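Local structure of putative dehydrogenase (Pseudomonas fluorescens, 6UUG) at residues H109-M112 against L113-R117; A267-E270 against A271-T275; R381-R384 against T385-H389. The protein acts as the methanesulfinate monooxygenase MsuC, the oxygenase of a two-component flavin-dependent system in bacterial sulfur assimilation. All coordinates share one frame; numbering follows the deposited sequence.

Contact 1: H109-M112 against L113-R117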
ATOM      1  N   HIS A 109     -27.839  12.265 -18.225  1.00 32.75           N
ATOM      2  CA  HIS A 109     -28.874  12.410 -19.246  1.00 31.87           C
ATOM      3  C   HIS A 109     -29.262  11.047 -19.829  1.00 29.49           C
ATOM      4  O   HIS A 109     -30.444  10.686 -19.877  1.00 30.00           O
ATOM      5  CB  HIS A 109     -28.382  13.382 -20.330  1.00 29.88           C
ATOM      6  CG  HIS A 109     -29.132  13.288 -21.618  1.00 34.07           C
ATOM      7  ND1 HIS A 109     -30.289  13.999 -21.858  1.00 34.05           N
ATOM      8  CD2 HIS A 109     -28.899  12.556 -22.734  1.00 32.34           C
ATOM      9  CE1 HIS A 109     -30.733  13.711 -23.070  1.00 33.01           C
ATOM     10  NE2 HIS A 109     -29.912  12.834 -23.621  1.00 34.65           N
ATOM     11  N   HIS A 110     -28.275  10.243 -20.233  1.00 30.82           N
ATOM     12  CA  HIS A 110     -28.642   8.956 -20.830  1.00 29.39           C
ATOM     13  C   HIS A 110     -29.172   7.981 -19.784  1.00 30.74           C
ATOM     14  O   HIS A 110     -29.979   7.097 -20.109  1.00 31.89           O
ATOM     15  CB  HIS A 110     -27.451   8.383 -21.607  1.00 30.17           C
ATOM     16  CG  HIS A 110     -27.137   9.173 -22.841  1.00 30.58           C
ATOM     17  ND1 HIS A 110     -27.947   9.144 -23.954  1.00 33.13           N
ATOM     18  CD2 HIS A 110     -26.156  10.068 -23.112  1.00 32.31           C
ATOM     19  CE1 HIS A 110     -27.464   9.961 -24.872  1.00 31.36           C
ATOM     20  NE2 HIS A 110     -26.380  10.540 -24.384  1.00 31.32           N
ATOM     21  N   LEU A 111     -28.735   8.123 -18.528  1.00 28.99           N
ATOM     22  CA  LEU A 111     -29.336   7.345 -17.446  1.00 30.74           C
ATOM     23  C   LEU A 111     -30.810   7.697 -17.249  1.00 32.44           C
ATOM     24  O   LEU A 111     -31.629   6.815 -16.966  1.00 30.67           O
ATOM     25  CB  LEU A 111     -28.558   7.560 -16.140  1.00 29.84           C
ATOM     26  CG  LEU A 111     -29.130   6.877 -14.895  1.00 32.05           C
ATOM     27  CD1 LEU A 111     -29.046   5.371 -15.000  1.00 27.60           C
ATOM     28  CD2 LEU A 111     -28.375   7.351 -13.640  1.00 33.84           C
ATOM     29  N   MET A 112     -31.168   8.980 -17.381  1.00 33.19           N
ATOM     30  CA  MET A 112     -32.580   9.355 -17.257  1.00 31.16           C
ATOM     31  C   MET A 112     -33.411   8.730 -18.372  1.00 30.48           C
ATOM     32  O   MET A 112     -34.524   8.243 -18.131  1.00 31.88           O
ATOM     33  CB  MET A 112     -32.744  10.876 -17.279  1.00 31.14           C
ATOM     34  CG  MET A 112     -32.027  11.630 -16.155  1.00 31.66           C
ATOM     35  SD  MET A 112     -32.308  10.964 -14.501  1.00 38.55           S
ATOM     36  CE  MET A 112     -30.653  10.419 -14.053  1.00 36.23           C
ATOM     37  N   LEU A 113     -32.877   8.712 -19.598  1.00 31.74           N
ATOM     38  CA  LEU A 113     -33.571   8.034 -20.689  1.00 32.57           C
ATOM     39  C   LEU A 113     -33.706   6.541 -20.413  1.00 33.86           C
ATOM     40  O   LEU A 113     -34.757   5.946 -20.676  1.00 32.49           O
ATOM     41  CB  LEU A 113     -32.830   8.282 -22.002  1.00 33.81           C
ATOM     42  CG  LEU A 113     -32.879   9.701 -22.558  1.00 32.02           C
ATOM     43  CD1 LEU A 113     -32.036   9.762 -23.823  1.00 33.46           C
ATOM     44  CD2 LEU A 113     -34.341  10.072 -22.865  1.00 36.19           C
ATOM     45  N   ALA A 114     -32.658   5.918 -19.867  1.00 32.45           N
ATOM     46  CA  ALA A 114     -32.751   4.509 -19.501  1.00 31.56           C
ATOM     47  C   ALA A 114     -33.823   4.278 -18.451  1.00 32.70           C
ATOM     48  O   ALA A 114     -34.477   3.227 -18.451  1.00 33.58           O
ATOM     49  CB  ALA A 114     -31.405   4.000 -18.978  1.00 31.80           C
ATOM     50  N   THR A 115     -34.005   5.249 -17.555  1.00 32.28           N
ATOM     51  CA  THR A 115     -34.986   5.133 -16.480  1.00 32.73           C
ATOM     52  C   THR A 115     -36.409   5.039 -17.031  1.00 34.34           C
ATOM     53  O   THR A 115     -37.182   4.168 -16.619  1.00 35.20           O
ATOM     54  CB  THR A 115     -34.858   6.329 -15.535  1.00 33.58           C
ATOM     55  OG1 THR A 115     -33.531   6.369 -14.989  1.00 34.29           O
ATOM     56  CG2 THR A 115     -35.841   6.205 -14.388  1.00 37.14           C
ATOM     57  N   VAL A 116     -36.787   5.943 -17.943  1.00 36.40           N
ATOM     58  CA  VAL A 116     -38.129   5.839 -18.515  1.00 37.83           C
ATOM     59  C   VAL A 116     -38.242   4.576 -19.364  1.00 34.82           C
ATOM     60  O   VAL A 116     -39.285   3.905 -19.373  1.00 34.34           O
ATOM     61  CB  VAL A 116     -38.517   7.115 -19.303  1.00 34.16           C
ATOM     62  CG1 VAL A 116     -38.550   8.323 -18.395  1.00 34.72           C
ATOM     63  CG2 VAL A 116     -37.613   7.369 -20.491  1.00 37.09           C
ATOM     64  N   ARG A 117     -37.157   4.198 -20.050  1.00 34.71           N
ATOM     65  CA  ARG A 117     -37.196   3.008 -20.895  1.00 32.25           C
ATOM     66  C   ARG A 117     -37.452   1.753 -20.071  1.00 35.73           C
ATOM     67  O   ARG A 117     -38.222   0.877 -20.481  1.00 35.03           O
ATOM     68  CB  ARG A 117     -35.882   2.874 -21.671  1.00 30.56           C
ATOM     69  CG  ARG A 117     -35.692   1.522 -22.387  1.00 35.82           C
ATOM     70  CD  ARG A 117     -36.685   1.369 -23.530  1.00 38.83           C
ATOM     71  NE  ARG A 117     -36.600   0.062 -24.187  1.00 41.70           N
ATOM     72  CZ  ARG A 117     -37.210  -1.048 -23.767  1.00 39.36           C
ATOM     73  NH1 ARG A 117     -37.958  -1.049 -22.669  1.00 38.38           N
ATOM     74  NH2 ARG A 117     -37.070  -2.173 -24.453  1.00 43.31           N
TER

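Contact 2: A267-E270 against A271-T275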
ATOM      1  N   ALA A 267      -5.826  12.700 -16.359  1.00 29.01           N
ATOM      2  CA  ALA A 267      -4.757  13.099 -15.447  1.00 31.12           C
ATOM      3  C   ALA A 267      -3.419  12.540 -15.902  1.00 29.08           C
ATOM      4  O   ALA A 267      -2.404  13.250 -15.925  1.00 27.25           O
ATOM      5  CB  ALA A 267      -5.076  12.620 -14.028  1.00 28.19           C
ATOM      6  N   PHE A 268      -3.401  11.253 -16.262  1.00 27.10           N
ATOM      7  CA  PHE A 268      -2.184  10.617 -16.744  1.00 27.78           C
ATOM      8  C   PHE A 268      -1.645  11.330 -17.978  1.00 27.33           C
ATOM      9  O   PHE A 268      -0.449  11.624 -18.062  1.00 28.22           O
ATOM     10  CB  PHE A 268      -2.474   9.146 -17.061  1.00 28.81           C
ATOM     11  CG  PHE A 268      -1.380   8.444 -17.814  1.00 29.13           C
ATOM     12  CD1 PHE A 268      -0.338   7.825 -17.138  1.00 31.19           C
ATOM     13  CD2 PHE A 268      -1.432   8.342 -19.204  1.00 33.15           C
ATOM     14  CE1 PHE A 268       0.678   7.150 -17.836  1.00 33.65           C
ATOM     15  CE2 PHE A 268      -0.432   7.662 -19.908  1.00 37.23           C
ATOM     16  CZ  PHE A 268       0.624   7.070 -19.221  1.00 34.11           C
ATOM     17  N   GLU A 269      -2.515  11.602 -18.953  1.00 27.72           N
ATOM     18  CA  GLU A 269      -2.033  12.250 -20.171  1.00 31.87           C
ATOM     19  C   GLU A 269      -1.534  13.662 -19.885  1.00 32.04           C
ATOM     20  O   GLU A 269      -0.533  14.100 -20.462  1.00 32.52           O
ATOM     21  CB  GLU A 269      -3.121  12.260 -21.238  1.00 38.41           C
ATOM     22  CG  GLU A 269      -2.645  12.836 -22.581  1.00 44.61           C
ATOM     23  CD  GLU A 269      -1.364  12.185 -23.115  1.00 47.88           C
ATOM     24  OE1 GLU A 269      -1.139  10.970 -22.908  1.00 43.58           O
ATOM     25  OE2 GLU A 269      -0.573  12.905 -23.757  1.00 50.67           O
ATOM     26  N   GLU A 270      -2.206  14.392 -18.995  1.00 29.98           N
ATOM     27  CA  GLU A 270      -1.739  15.741 -18.686  1.00 32.88           C
ATOM     28  C   GLU A 270      -0.384  15.697 -17.989  1.00 35.11           C
ATOM     29  O   GLU A 270       0.490  16.530 -18.263  1.00 33.00           O
ATOM     30  CB  GLU A 270      -2.777  16.480 -17.833  1.00 33.95           C
ATOM     31  CG  GLU A 270      -2.446  17.961 -17.613  1.00 39.48           C
ATOM     32  CD  GLU A 270      -3.623  18.783 -17.082  1.00 47.28           C
ATOM     33  OE1 GLU A 270      -4.573  18.199 -16.537  1.00 44.59           O
ATOM     34  OE2 GLU A 270      -3.591  20.023 -17.213  1.00 58.77           O
ATOM     35  N   ALA A 271      -0.185  14.720 -17.100  1.00 32.28           N
ATOM     36  CA  ALA A 271       1.098  14.560 -16.426  1.00 32.16           C
ATOM     37  C   ALA A 271       2.200  14.223 -17.423  1.00 30.65           C
ATOM     38  O   ALA A 271       3.303  14.779 -17.356  1.00 32.61           O
ATOM     39  CB  ALA A 271       0.990  13.477 -15.347  1.00 31.24           C
ATOM     40  N   ARG A 272       1.921  13.287 -18.339  1.00 31.48           N
ATOM     41  CA  ARG A 272       2.852  12.963 -19.412  1.00 30.73           C
ATOM     42  C   ARG A 272       3.339  14.223 -20.112  1.00 31.04           C
ATOM     43  O   ARG A 272       4.542  14.430 -20.289  1.00 34.86           O
ATOM     44  CB  ARG A 272       2.169  12.063 -20.448  1.00 34.05           C
ATOM     45  CG  ARG A 272       2.329  10.581 -20.282  1.00 44.10           C
ATOM     46  CD  ARG A 272       1.886   9.882 -21.587  1.00 43.35           C
ATOM     47  NE  ARG A 272       2.949   9.862 -22.588  1.00 43.29           N
ATOM     48  CZ  ARG A 272       2.925  10.511 -23.751  1.00 52.25           C
ATOM     49  NH1 ARG A 272       1.872  11.241 -24.101  1.00 46.75           N
ATOM     50  NH2 ARG A 272       3.961  10.416 -24.577  1.00 48.93           N
ATOM     51  N   GLN A 273       2.403  15.054 -20.563  1.00 34.56           N
ATOM     52  CA  GLN A 273       2.798  16.251 -21.297  1.00 36.83           C
ATOM     53  C   GLN A 273       3.671  17.139 -20.429  1.00 35.67           C
ATOM     54  O   GLN A 273       4.679  17.678 -20.896  1.00 38.78           O
ATOM     55  CB  GLN A 273       1.559  17.011 -21.786  1.00 36.92           C
ATOM     56  CG  GLN A 273       0.723  16.261 -22.811  1.00 45.86           C
ATOM     57  CD  GLN A 273       1.501  15.953 -24.075  1.00 56.89           C
ATOM     58  OE1 GLN A 273       2.329  16.753 -24.513  1.00 56.86           O
ATOM     59  NE2 GLN A 273       1.247  14.784 -24.663  1.00 50.87           N
ATOM     60  N   TYR A 274       3.329  17.263 -19.140  1.00 35.49           N
ATOM     61  CA  TYR A 274       4.091  18.144 -18.263  1.00 37.68           C
ATOM     62  C   TYR A 274       5.479  17.580 -17.989  1.00 38.67           C
ATOM     63  O   TYR A 274       6.473  18.314 -18.051  1.00 39.86           O
ATOM     64  CB  TYR A 274       3.317  18.378 -16.962  1.00 35.84           C
ATOM     65  CG  TYR A 274       3.811  19.581 -16.201  1.00 38.47           C
ATOM     66  CD1 TYR A 274       4.905  19.482 -15.349  1.00 43.10           C
ATOM     67  CD2 TYR A 274       3.202  20.822 -16.349  1.00 43.55           C
ATOM     68  CE1 TYR A 274       5.379  20.581 -14.656  1.00 46.12           C
ATOM     69  CE2 TYR A 274       3.669  21.935 -15.650  1.00 44.13           C
ATOM     70  CZ  TYR A 274       4.759  21.802 -14.806  1.00 45.54           C
ATOM     71  OH  TYR A 274       5.247  22.889 -14.111  1.00 51.02           O
ATOM     72  N   THR A 275       5.571  16.270 -17.706  1.00 31.09           N
ATOM     73  CA  THR A 275       6.859  15.628 -17.475  1.00 33.20           C
ATOM     74  C   THR A 275       7.803  15.844 -18.649  1.00 36.92           C
ATOM     75  O   THR A 275       8.991  16.141 -18.456  1.00 36.88           O
ATOM     76  CB  THR A 275       6.662  14.127 -17.219  1.00 31.86           C
ATOM     77  OG1 THR A 275       5.903  13.966 -16.008  1.00 30.79           O
ATOM     78  CG2 THR A 275       8.013  13.418 -17.058  1.00 35.31           C
TER

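Contact 3: R381-R384 against T385-H389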
ATOM      1  N   ARG A 381      -9.433  16.209  -7.175  1.00 27.90           N
ATOM      2  CA  ARG A 381     -10.611  16.721  -6.464  1.00 30.32           C
ATOM      3  C   ARG A 381     -11.905  16.146  -7.026  1.00 32.34           C
ATOM      4  O   ARG A 381     -12.836  15.826  -6.273  1.00 32.64           O
ATOM      5  CB  ARG A 381     -10.673  18.247  -6.540  1.00 31.79           C
ATOM      6  CG  ARG A 381      -9.691  18.946  -5.645  1.00 36.90           C
ATOM      7  CD  ARG A 381      -9.973  20.443  -5.657  1.00 35.21           C
ATOM      8  NE  ARG A 381      -9.413  21.108  -6.830  1.00 33.69           N
ATOM      9  CZ  ARG A 381     -10.110  21.549  -7.876  1.00 38.48           C
ATOM     10  NH1 ARG A 381     -11.431  21.396  -7.942  1.00 36.43           N
ATOM     11  NH2 ARG A 381      -9.473  22.159  -8.868  1.00 37.05           N
ATOM     12  N   ASN A 382     -11.997  16.063  -8.351  1.00 26.93           N
ATOM     13  CA  ASN A 382     -13.196  15.513  -8.975  1.00 28.97           C
ATOM     14  C   ASN A 382     -13.388  14.054  -8.586  1.00 29.05           C
ATOM     15  O   ASN A 382     -14.493  13.625  -8.233  1.00 29.71           O
ATOM     16  CB  ASN A 382     -13.091  15.652 -10.498  1.00 29.41           C
ATOM     17  CG  ASN A 382     -13.232  17.091 -10.961  1.00 36.13           C
ATOM     18  OD1 ASN A 382     -13.776  17.928 -10.244  1.00 37.92           O
ATOM     19  ND2 ASN A 382     -12.752  17.379 -12.171  1.00 38.01           N
ATOM     20  N   LEU A 383     -12.322  13.268  -8.668  1.00 27.41           N
ATOM     21  CA  LEU A 383     -12.449  11.855  -8.344  1.00 26.47           C
ATOM     22  C   LEU A 383     -12.649  11.656  -6.850  1.00 27.54           C
ATOM     23  O   LEU A 383     -13.423  10.794  -6.435  1.00 27.72           O
ATOM     24  CB  LEU A 383     -11.216  11.099  -8.843  1.00 28.38           C
ATOM     25  CG  LEU A 383     -11.260   9.579  -8.842  1.00 33.64           C
ATOM     26  CD1 LEU A 383     -12.469   9.086  -9.612  1.00 31.37           C
ATOM     27  CD2 LEU A 383      -9.968   9.058  -9.474  1.00 33.18           C
ATOM     28  N   ARG A 384     -11.978  12.456  -6.017  1.00 27.32           N
ATOM     29  CA  ARG A 384     -12.190  12.330  -4.576  1.00 26.33           C
ATOM     30  C   ARG A 384     -13.647  12.557  -4.206  1.00 27.91           C
ATOM     31  O   ARG A 384     -14.185  11.866  -3.332  1.00 30.54           O
ATOM     32  CB  ARG A 384     -11.307  13.330  -3.809  1.00 25.64           C
ATOM     33  CG  ARG A 384     -11.531  13.380  -2.276  1.00 28.21           C
ATOM     34  CD  ARG A 384     -10.982  12.144  -1.564  1.00 27.39           C
ATOM     35  NE  ARG A 384     -11.828  10.967  -1.815  1.00 28.34           N
ATOM     36  CZ  ARG A 384     -11.599   9.742  -1.361  1.00 25.90           C
ATOM     37  NH1 ARG A 384     -12.411   8.735  -1.726  1.00 27.50           N
ATOM     38  NH2 ARG A 384     -10.562   9.499  -0.563  1.00 27.83           N
ATOM     39  N   THR A 385     -14.281  13.557  -4.822  1.00 27.38           N
ATOM     40  CA  THR A 385     -15.672  13.879  -4.516  1.00 27.37           C
ATOM     41  C   THR A 385     -16.601  12.751  -4.953  1.00 32.45           C
ATOM     42  O   THR A 385     -17.494  12.327  -4.207  1.00 34.44           O
ATOM     43  CB  THR A 385     -16.072  15.188  -5.219  1.00 38.13           C
ATOM     44  OG1 THR A 385     -15.194  16.248  -4.818  1.00 41.59           O
ATOM     45  CG2 THR A 385     -17.499  15.564  -4.872  1.00 44.72           C
ATOM     46  N   GLN A 386     -16.407  12.255  -6.164  1.00 31.21           N
ATOM     47  CA  GLN A 386     -17.386  11.331  -6.730  1.00 36.00           C
ATOM     48  C   GLN A 386     -17.234   9.901  -6.228  1.00 38.79           C
ATOM     49  O   GLN A 386     -18.166   9.105  -6.383  1.00 36.57           O
ATOM     50  CB  GLN A 386     -17.298  11.344  -8.250  1.00 35.29           C
ATOM     51  CG  GLN A 386     -18.076  12.478  -8.890  1.00 46.87           C
ATOM     52  CD  GLN A 386     -19.513  12.608  -8.343  1.00 45.65           C
ATOM     53  OE1 GLN A 386     -19.965  13.703  -8.002  1.00 59.52           O
ATOM     54  NE2 GLN A 386     -20.220  11.487  -8.252  1.00 53.06           N
ATOM     55  N   THR A 387     -16.093   9.547  -5.646  1.00 30.55           N
ATOM     56  CA  THR A 387     -15.930   8.199  -5.116  1.00 31.49           C
ATOM     57  C   THR A 387     -16.553   8.021  -3.736  1.00 34.20           C
ATOM     58  O   THR A 387     -16.555   6.894  -3.232  1.00 37.81           O
ATOM     59  CB  THR A 387     -14.448   7.814  -5.044  1.00 30.35           C
ATOM     60  OG1 THR A 387     -13.734   8.832  -4.337  1.00 31.29           O
ATOM     61  CG2 THR A 387     -13.835   7.646  -6.429  1.00 30.92           C
ATOM     62  N   LEU A 388     -17.102   9.083  -3.123  1.00 31.29           N
ATOM     63  CA  LEU A 388     -17.636   9.005  -1.767  1.00 37.36           C
ATOM     64  C   LEU A 388     -19.131   8.729  -1.693  1.00 41.78           C
ATOM     65  O   LEU A 388     -19.625   8.377  -0.614  1.00 47.75           O
ATOM     66  CB  LEU A 388     -17.381  10.312  -1.020  1.00 36.65           C
ATOM     67  CG  LEU A 388     -15.915  10.669  -0.818  1.00 34.61           C
ATOM     68  CD1 LEU A 388     -15.805  12.068  -0.202  1.00 36.04           C
ATOM     69  CD2 LEU A 388     -15.247   9.612   0.043  1.00 31.84           C
ATOM     70  N   HIS A 389     -19.859   8.900  -2.787  1.00 41.06           N
ATOM     71  CA  HIS A 389     -21.306   8.775  -2.683  0.54 50.35           C
ATOM     72  C   HIS A 389     -21.775   7.335  -2.539  1.00 49.58           C
ATOM     73  O   HIS A 389     -22.922   7.116  -2.143  1.00 54.99           O
ATOM     74  CB  HIS A 389     -21.956   9.463  -3.879  0.54 47.17           C
ATOM     75  CG  HIS A 389     -21.804  10.954  -3.854  0.54 46.98           C
ATOM     76  ND1 HIS A 389     -22.742  11.788  -3.288  0.54 49.97           N
ATOM     77  CD2 HIS A 389     -20.805  11.755  -4.294  0.54 45.70           C
ATOM     78  CE1 HIS A 389     -22.336  13.041  -3.394  0.54 49.09           C
ATOM     79  NE2 HIS A 389     -21.165  13.049  -4.005  0.54 46.01           N
TER

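Contact 1: H109-M112 against L113-R117
Leu113 meets two histidines from the preceding turn of helix 100-119. Its CD1 lies 3.7 Å from His109 NE2 and 4.1 Å from His110 ND1. Each ring is approached obliquely. The Leu113 side chain crosses that of His109 at a slant but runs alongside that of His110, pointing the same way. CG of Leu113 is anti to the carbonyl carbon (chi1 -69°), which brings the branch back over this turn. The histidines also meet each other: CD2 of His109 sits 3.5 Å above the ring plane of His110, over its centre.

Met112 adds mostly backbone. Its carbonyl oxygen accepts Val116 N at 3.2 Å, with a weak second bond from Thr115 N. Its side chain, bent at chi2 and chi3, packs on Trp139, Asn141 and Arg248.

Thr115 adds a side-chain bond to the backbone. Leu111 O takes Thr115 N at 2.9 Å and Thr115 OG1 at 2.8 Å, from opposite faces of the carbonyl plane. OG1 stands beside its own backbone N (chi1 -59°), within range of the same acceptor.

The helix belongs to the N-terminal domain of the acyl-CoA dehydrogenase fold. Every touching residue is buried, yet the polar groups have partners. His109 NE2 bonds Leu70 O and its ND1 bonds Trp139 N. His110 ND1 bonds Ser73 OG and its NE2, weakly, Leu69 O. Leu113 thus supplies a nonpolar contact beside two imidazoles whose nitrogens are already engaged. The Thr115 hydroxyl donates to Leu111 O and so can accept from Arg248 NE, which ties this helix to helix 247-277.

Contact 2: A267-E270 against A271-T275
Arg272 is flanked by Phe268 and Glu269, one turn back on helix 247-277. The aliphatic part of the arginine lies over one face of the phenyl ring. Arg272 CG lies 4.3 Å from the ring centroid and 23° off its normal, offset toward the rim, in a CH-pi contact. Arg272 CD comes closer to a single ring atom, 3.6 Å from Phe268 CE2. The two side chains slant across each other.

The chain then bends at chi3 and brings NH1 to Glu269. This makes a salt bridge with OE2 at 3.0 Å. As hydrogen bonds, the links from NH1 to OE2 and OE1 are both weak. The carboxylate meets the guanidinium at its edge, and the two planes are inclined to each other.

The helix is part of the C-terminal helical domain of the acyl-CoA dehydrogenase fold, and here it faces another chain. Arg272 NH2 bonds Leu404 O of the second subunit, and Phe268 packs on Ala403 of that subunit. Glu269 thus meets NH1, while NH2 of the same guanidinium reaches across the subunit interface.

Glu269 has a second partner further along the helix. Gln273 NE2 donates to OE2 at 2.8 Å in a nearly straight bond of 172°. The acceptor lies in the amide plane of Gln273, and the N-H points almost straight down the C-O bond of OE2. Glu269 CG is anti to the backbone N, and a bend at chi2 (52°) swings the carboxylate forward. OE2 so meets residues three and four places on: a short, straight bond from Gln273 and the salt bridge with Arg272. On a different side of the helix, Glu270 OE1 binds Arg378 and His379.

Contact 3: R381-R384 against T385-H389
The helical i to i+4 bonds run on to Leu383 O, which takes Thr387 N at 3.1 Å as helix 378-386 ends. Thr387 OG1 donates to the same oxygen at 2.9 Å, from the opposite face of the carbonyl plane. Its first torsion places OG1 between the backbone N and the carbonyl carbon (chi1 52°). Thr387 CG2 is then turned to Leu383 CD1, at 3.8 Å.

Arg384 reaches forward over this end of the helix. Bends at chi2 and chi3 fold the chain, and NH1 donates to Thr387 OG1 at 2.9 Å, so the hydroxyl gives one bond and takes another. It lies 26° out of the guanidinium plane. Leu388 CD2 lies over one face of that group, 3.5 Å from Arg384 NH1.

This helix lies in the C-terminal domain of the acyl-CoA dehydrogenase fold, where Leu383 and Thr387 pack on Phe260 of helix 247-277. Arg384 also packs on Phe362 of the third subunit, with a weak bond to Ser359 O there.

Two residues earlier the same pairing occurs. Arg381 O takes Thr385 OG1 at 2.8 Å and Thr385 N at 3.1 Å, again from opposite faces.

In the fold
The three contacts follow one another along the chain. Contact 1 lies on helix 100-119 in the N-terminal acyl-CoA dehydrogenase domain. Contact 2 lies on helix 247-277 and contact 3 at the end of helix 378-386, both in the C-terminal domain. The centres of contacts 2 and 3 are about 21 Å apart, and their nearest atoms about 8 Å. Contact 1 is on the opposite side of the chain's centre from both. Helix 247-277 links the three: its Arg248, Ile251 and Ala252 pack on contact 1, and its Phe256 and Phe260 on contact 3. One helix so joins the domains. Contact 1 is internal to its subunit. Contacts 2 and 3 face two different neighbouring subunits of the four-chain assembly.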